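Local coordinates for protein flavodoxin (Aquifex aeolicus, PDB 2ARK) that probably serves as a low-potential electron donor to redox enzymes, carrying its electrons on bound FMN, at residues Leu24-Ala29 against Cys154-Arg159; Ala29-Thr35 against Arg159-Glu163. All coordinates share one frame; numbering follows the deposited sequence.

Interaction 1 (Leu24-Ala29 against Cys154-Arg159); sequences LVAEGA and CRRLGR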
loop_
_atom_site.group_PDB
_atom_site.type_symbol
_atom_site.label_atom_id
_atom_site.label_comp_id
_atom_site.label_asym_id
_atom_site.label_seq_id
_atom_site.Cartn_x
_atom_site.Cartn_y
_atom_site.Cartn_z
ATOM N N LEU A 24 -0.373 8.629 25.103
ATOM C CA LEU A 24 0.840 9.385 24.822
ATOM C C LEU A 24 0.671 10.328 23.644
ATOM O O LEU A 24 1.187 11.451 23.677
ATOM C CB LEU A 24 2.013 8.444 24.583
ATOM C CG LEU A 24 2.542 7.785 25.869
ATOM C CD1 LEU A 24 3.334 6.506 25.558
ATOM C CD2 LEU A 24 3.339 8.764 26.741
ATOM N N VAL A 25 -0.065 9.883 22.623
ATOM C CA VAL A 25 -0.447 10.761 21.505
ATOM C C VAL A 25 -1.250 11.974 22.032
ATOM O O VAL A 25 -0.982 13.129 21.669
ATOM C CB VAL A 25 -1.245 9.991 20.391
ATOM C CG1 VAL A 25 -1.746 10.951 19.304
ATOM C CG2 VAL A 25 -0.400 8.908 19.780
ATOM N N ALA A 26 -2.201 11.684 22.916
ATOM C CA ALA A 26 -3.121 12.667 23.465
ATOM C C ALA A 26 -2.382 13.675 24.331
ATOM O O ALA A 26 -2.678 14.879 24.281
ATOM C CB ALA A 26 -4.179 11.976 24.275
ATOM N N GLU A 27 -1.446 13.170 25.143
ATOM C CA GLU A 27 -0.514 14.001 25.878
ATOM C C GLU A 27 0.356 14.832 24.923
ATOM O O GLU A 27 0.585 16.005 25.160
ATOM C CB GLU A 27 0.353 13.135 26.779
ATOM C CG GLU A 27 1.373 13.910 27.582
ATOM C CD GLU A 27 2.494 13.037 28.111
ATOM O OE1 GLU A 27 3.666 13.478 28.077
ATOM O OE2 GLU A 27 2.203 11.909 28.552
ATOM N N GLY A 28 0.840 14.217 23.844
ATOM C CA GLY A 28 1.548 14.943 22.789
ATOM C C GLY A 28 0.782 16.181 22.314
ATOM O O GLY A 28 1.357 17.264 22.260
ATOM N N ALA A 29 -0.511 16.017 21.988
ATOM C CA ALA A 29 -1.338 17.104 21.473
ATOM C C ALA A 29 -1.643 18.158 22.525
ATOM O O ALA A 29 -1.649 19.353 22.232
ATOM C CB ALA A 29 -2.632 16.558 20.891
ATOM N N CYS A 154 5.209 8.562 20.136
ATOM C CA CYS A 154 3.773 8.665 20.365
ATOM C C CYS A 154 3.390 10.073 20.681
ATOM O O CYS A 154 2.461 10.605 20.119
ATOM C CB CYS A 154 3.329 7.755 21.508
ATOM S SG CYS A 154 3.409 5.987 21.113
ATOM N N ARG A 155 4.123 10.676 21.588
ATOM C CA ARG A 155 3.971 12.071 21.875
ATOM C C ARG A 155 4.156 12.949 20.639
ATOM O O ARG A 155 3.345 13.852 20.393
ATOM C CB ARG A 155 4.956 12.462 22.956
ATOM C CG ARG A 155 4.696 11.868 24.322
ATOM C CD ARG A 155 5.518 12.645 25.386
ATOM N NE ARG A 155 5.598 11.883 26.631
ATOM C CZ ARG A 155 6.629 11.115 26.989
ATOM N NH1 ARG A 155 7.710 11.033 26.211
ATOM N NH2 ARG A 155 6.588 10.438 28.142
ATOM N N ARG A 156 5.199 12.690 19.856
ATOM C CA ARG A 156 5.481 13.527 18.686
ATOM C C ARG A 156 4.340 13.569 17.656
ATOM O O ARG A 156 4.050 14.639 17.079
ATOM C CB ARG A 156 6.790 13.132 17.993
ATOM C CG ARG A 156 7.229 14.149 16.932
ATOM C CD ARG A 156 7.507 15.534 17.593
ATOM N NE ARG A 156 8.276 15.328 18.813
ATOM C CZ ARG A 156 9.600 15.283 18.868
ATOM N NH1 ARG A 156 10.189 15.056 20.021
ATOM N NH2 ARG A 156 10.332 15.485 17.787
ATOM N N LEU A 157 3.715 12.410 17.421
ATOM C CA LEU A 157 2.549 12.334 16.561
ATOM C C LEU A 157 1.458 13.328 16.943
ATOM O O LEU A 157 1.001 14.089 16.104
ATOM C CB LEU A 157 1.988 10.916 16.529
ATOM C CG LEU A 157 0.920 10.756 15.415
ATOM C CD1 LEU A 157 1.527 10.756 13.947
ATOM C CD2 LEU A 157 0.074 9.556 15.680
ATOM N N GLY A 158 1.047 13.314 18.217
ATOM C CA GLY A 158 0.001 14.199 18.711
ATOM C C GLY A 158 0.408 15.655 18.648
ATOM O O GLY A 158 -0.422 16.518 18.331
ATOM N N ARG A 159 1.680 15.912 18.969
ATOM C CA ARG A 159 2.345 17.221 18.852
ATOM C C ARG A 159 2.234 17.790 17.436
ATOM O O ARG A 159 1.814 18.931 17.256
ATOM C CB ARG A 159 3.839 17.061 19.156
ATOM C CG ARG A 159 4.541 18.176 19.882
ATOM C CD ARG A 159 4.169 19.601 19.508
ATOM N NE ARG A 159 3.875 20.322 20.734
ATOM C CZ ARG A 159 4.573 21.309 21.286
ATOM N NH1 ARG A 159 5.635 21.850 20.719
ATOM N NH2 ARG A 159 4.148 21.784 22.427
HETATM O O HOH W 1 4.302 10.570 29.863
#
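Leu24 sets its CB 3.4 Å from Cys154 CB where the helices draw together. Its CG lies beside the backbone N (chi1 -74°), which brings CD2 obliquely across the Arg155 side chain, 3.9 Å from Arg155 NE. Val25, branched and compact, sets CG2 against Cys154 O and Leu157 CD2, while its own carbonyl oxygen receives a nearly straight CA-H...O contact from Gly158 (CA to O 3.3 Å). Glu27 is exposed, its extended chain running beside that of Arg155, both pointing the same way. In a salt bridge Arg155 NE donates to Glu27 OE1 at 2.9 Å, bent and coming from above the carboxylate plane, and a water joins Glu27 OE2 to Arg155 NH2. A leucine in place of Arg155 would probably leave the Glu27 carboxylate without its charged mate and free to turn. Gly28 faces Arg155, the two CA atoms 3.9 Å apart; a CB on Gly28 would fall only 2.0 Å from Arg155 O, and one on Gly158 would strike Val25 O. Ala29 then rests its small methyl against Gly158 O. Bare glycines thus let the axes approach to 6.2 Å, crossing at -46°. Helices 17-30 and 148-168 lie on the sheet of a flavodoxin-like fold, with Val25 meeting Val9 and Phe94, Leu157 meeting Cys92 and Phe94, and Ala29 reaching Val7 and Val37.

Interaction 2 (Ala29-Thr35 against Arg159-Glu163); sequences ARSLEGT and RRLAE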
loop_
_atom_site.group_PDB
_atom_site.type_symbol
_atom_site.label_atom_id
_atom_site.label_comp_id
_atom_site.label_asym_id
_atom_site.label_seq_id
_atom_site.Cartn_x
_atom_site.Cartn_y
_atom_site.Cartn_z
ATOM N N ALA A 29 -0.511 16.017 21.988
ATOM C CA ALA A 29 -1.338 17.104 21.473
ATOM C C ALA A 29 -1.643 18.158 22.525
ATOM O O ALA A 29 -1.649 19.353 22.232
ATOM C CB ALA A 29 -2.632 16.558 20.891
ATOM N N ARG A 30 -1.897 17.720 23.753
ATOM C CA ARG A 30 -2.229 18.634 24.834
ATOM C C ARG A 30 -1.046 19.534 25.154
ATOM O O ARG A 30 -1.222 20.603 25.737
ATOM C CB ARG A 30 -2.684 17.878 26.093
ATOM C CG ARG A 30 -4.094 17.297 25.984
ATOM C CD ARG A 30 -4.631 16.886 27.351
ATOM N NE ARG A 30 -4.409 15.467 27.585
ATOM C CZ ARG A 30 -5.359 14.531 27.501
ATOM N NH1 ARG A 30 -5.029 13.259 27.712
ATOM N NH2 ARG A 30 -6.637 14.858 27.219
ATOM N N SER A 31 0.152 19.110 24.741
ATOM C CA SER A 31 1.385 19.820 25.089
ATOM C C SER A 31 1.506 21.139 24.320
ATOM O O SER A 31 2.189 22.053 24.766
ATOM C CB SER A 31 2.626 18.930 24.931
ATOM O OG SER A 31 3.118 18.915 23.592
ATOM N N LEU A 32 0.829 21.229 23.173
ATOM C CA LEU A 32 0.732 22.488 22.432
ATOM C C LEU A 32 -0.363 23.336 23.054
ATOM O O LEU A 32 -1.537 23.022 22.881
ATOM C CB LEU A 32 0.352 22.237 20.970
ATOM C CG LEU A 32 0.917 23.108 19.823
ATOM C CD1 LEU A 32 -0.195 23.503 18.857
ATOM C CD2 LEU A 32 1.732 24.321 20.261
ATOM N N GLU A 33 0.007 24.401 23.758
ATOM C CA GLU A 33 -0.956 25.302 24.377
ATOM C C GLU A 33 -2.116 25.688 23.451
ATOM O O GLU A 33 -1.915 25.987 22.269
ATOM C CB GLU A 33 -0.249 26.561 24.868
ATOM C CG GLU A 33 -0.033 26.631 26.395
ATOM C CD GLU A 33 1.094 27.613 26.790
ATOM O OE1 GLU A 33 2.243 27.433 26.312
ATOM O OE2 GLU A 33 0.834 28.572 27.576
ATOM N N GLY A 34 -3.327 25.680 24.008
ATOM C CA GLY A 34 -4.531 26.061 23.267
ATOM C C GLY A 34 -5.004 24.993 22.290
ATOM O O GLY A 34 -5.662 25.300 21.290
ATOM N N THR A 35 -4.634 23.745 22.568
ATOM C CA THR A 35 -5.180 22.598 21.884
ATOM C C THR A 35 -6.017 21.816 22.874
ATOM O O THR A 35 -5.586 21.496 23.992
ATOM C CB THR A 35 -4.083 21.686 21.312
ATOM O OG1 THR A 35 -3.217 22.450 20.463
ATOM C CG2 THR A 35 -4.696 20.520 20.525
ATOM N N ARG A 159 1.680 15.912 18.969
ATOM C CA ARG A 159 2.345 17.221 18.852
ATOM C C ARG A 159 2.234 17.790 17.436
ATOM O O ARG A 159 1.814 18.931 17.256
ATOM C CB ARG A 159 3.839 17.061 19.156
ATOM C CG ARG A 159 4.541 18.176 19.882
ATOM C CD ARG A 159 4.169 19.601 19.508
ATOM N NE ARG A 159 3.875 20.322 20.734
ATOM C CZ ARG A 159 4.573 21.309 21.286
ATOM N NH1 ARG A 159 5.635 21.850 20.719
ATOM N NH2 ARG A 159 4.148 21.784 22.427
ATOM N N ARG A 160 2.661 17.001 16.449
ATOM C CA ARG A 160 2.615 17.429 15.063
ATOM C C ARG A 160 1.174 17.582 14.575
ATOM O O ARG A 160 0.865 18.505 13.825
ATOM C CB ARG A 160 3.449 16.502 14.169
ATOM C CG ARG A 160 3.750 17.049 12.751
ATOM C CD ARG A 160 4.494 18.399 12.682
ATOM N NE ARG A 160 5.506 18.576 13.732
ATOM C CZ ARG A 160 6.703 17.970 13.767
ATOM N NH1 ARG A 160 7.078 17.132 12.803
ATOM N NH2 ARG A 160 7.527 18.209 14.782
ATOM N N LEU A 161 0.290 16.687 15.016
ATOM C CA LEU A 161 -1.139 16.813 14.728
ATOM C C LEU A 161 -1.664 18.154 15.214
ATOM O O LEU A 161 -2.329 18.869 14.459
ATOM C CB LEU A 161 -1.916 15.699 15.408
ATOM C CG LEU A 161 -3.219 15.158 14.812
ATOM C CD1 LEU A 161 -4.070 14.626 15.933
ATOM C CD2 LEU A 161 -4.011 16.119 13.893
ATOM N N ALA A 162 -1.338 18.504 16.456
ATOM C CA ALA A 162 -1.838 19.729 17.078
ATOM C C ALA A 162 -1.248 20.951 16.384
ATOM O O ALA A 162 -1.930 21.963 16.195
ATOM C CB ALA A 162 -1.507 19.743 18.552
ATOM N N GLU A 163 0.019 20.838 16.008
ATOM C CA GLU A 163 0.726 21.859 15.247
ATOM C C GLU A 163 0.146 22.071 13.848
ATOM O O GLU A 163 0.009 23.198 13.424
ATOM C CB GLU A 163 2.201 21.506 15.180
ATOM C CG GLU A 163 2.930 21.726 16.513
ATOM C CD GLU A 163 4.358 21.128 16.535
ATOM O OE1 GLU A 163 4.641 20.221 15.705
ATOM O OE2 GLU A 163 5.176 21.552 17.397
HETATM O O HOH W 2 -3.888 22.906 17.780
#
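Ser31 OG is held by a hydrogen bond with Gly28 O, three residues earlier, and by weak bonds from Arg159 NE and NH2, each 3.3 Å from OG. Its chi1 of 85° sets OG between the backbone N and the carbonyl carbon, close over its own backbone, where Gly28 O and Arg159 both meet it. Arg159 NH2 also makes a weak bond to Ser31 O at 3.1 Å, met at the edge of the guanidinium. Bends at chi2 and chi3 turn this long arginine toward Ser31 and Leu32, and Leu32, crossing it at about a right angle, lays CD2 over the rim of one guanidinium face. Leu32 carries the apolar part of the contact: its CB packs 3.9 Å from Ala162 CB, its CD1 touches Ala162 O and its CG meets Glu163 CG. Ala162 suits the place because its methyl fits among Leu32, Ala29 and Thr35. Residues 32-35 form a type II turn, with Gly34 at positive phi, and Thr35 OG1 donates to Leu32 O at 3.0 Å. A water donates to both Thr35 OG1 and Ala162 O, tying turn to helix. Glu163 is shared by two arginines, bonding Arg160 NE through OE1 at 2.7 Å, nearly straight, and Arg159 NH1 weakly through OE2. Around them, Ala29, Thr35 and Leu161 pack on Val7 of strand 5-11, Arg160 reaches Asp127 of strand 121-128, and Ile179 of helix 175-181 touches Arg160 and Glu163.

Interactions 1 and 2 are successive levels of one helix pair, their centres about 8 Å apart, and Ala29 and Arg159 belong to both. Backbone meets backbone in interaction 1, burying 467 Å², whereas in interaction 2 side chains carry most of the contact and 349 Å² is buried. Together they line the passage from helix 17-30 to strand 35-41, part of a beta-alpha-beta crossover, along helix 148-168. In flavodoxins the FMN phosphate loop precedes this helix, so interaction 2, at its far end, probably lies away from the cofactor. The ligand nearby is a glycerol, probably from crystallisation, about 3 Å from the Arg159 side chain at the nearest atoms.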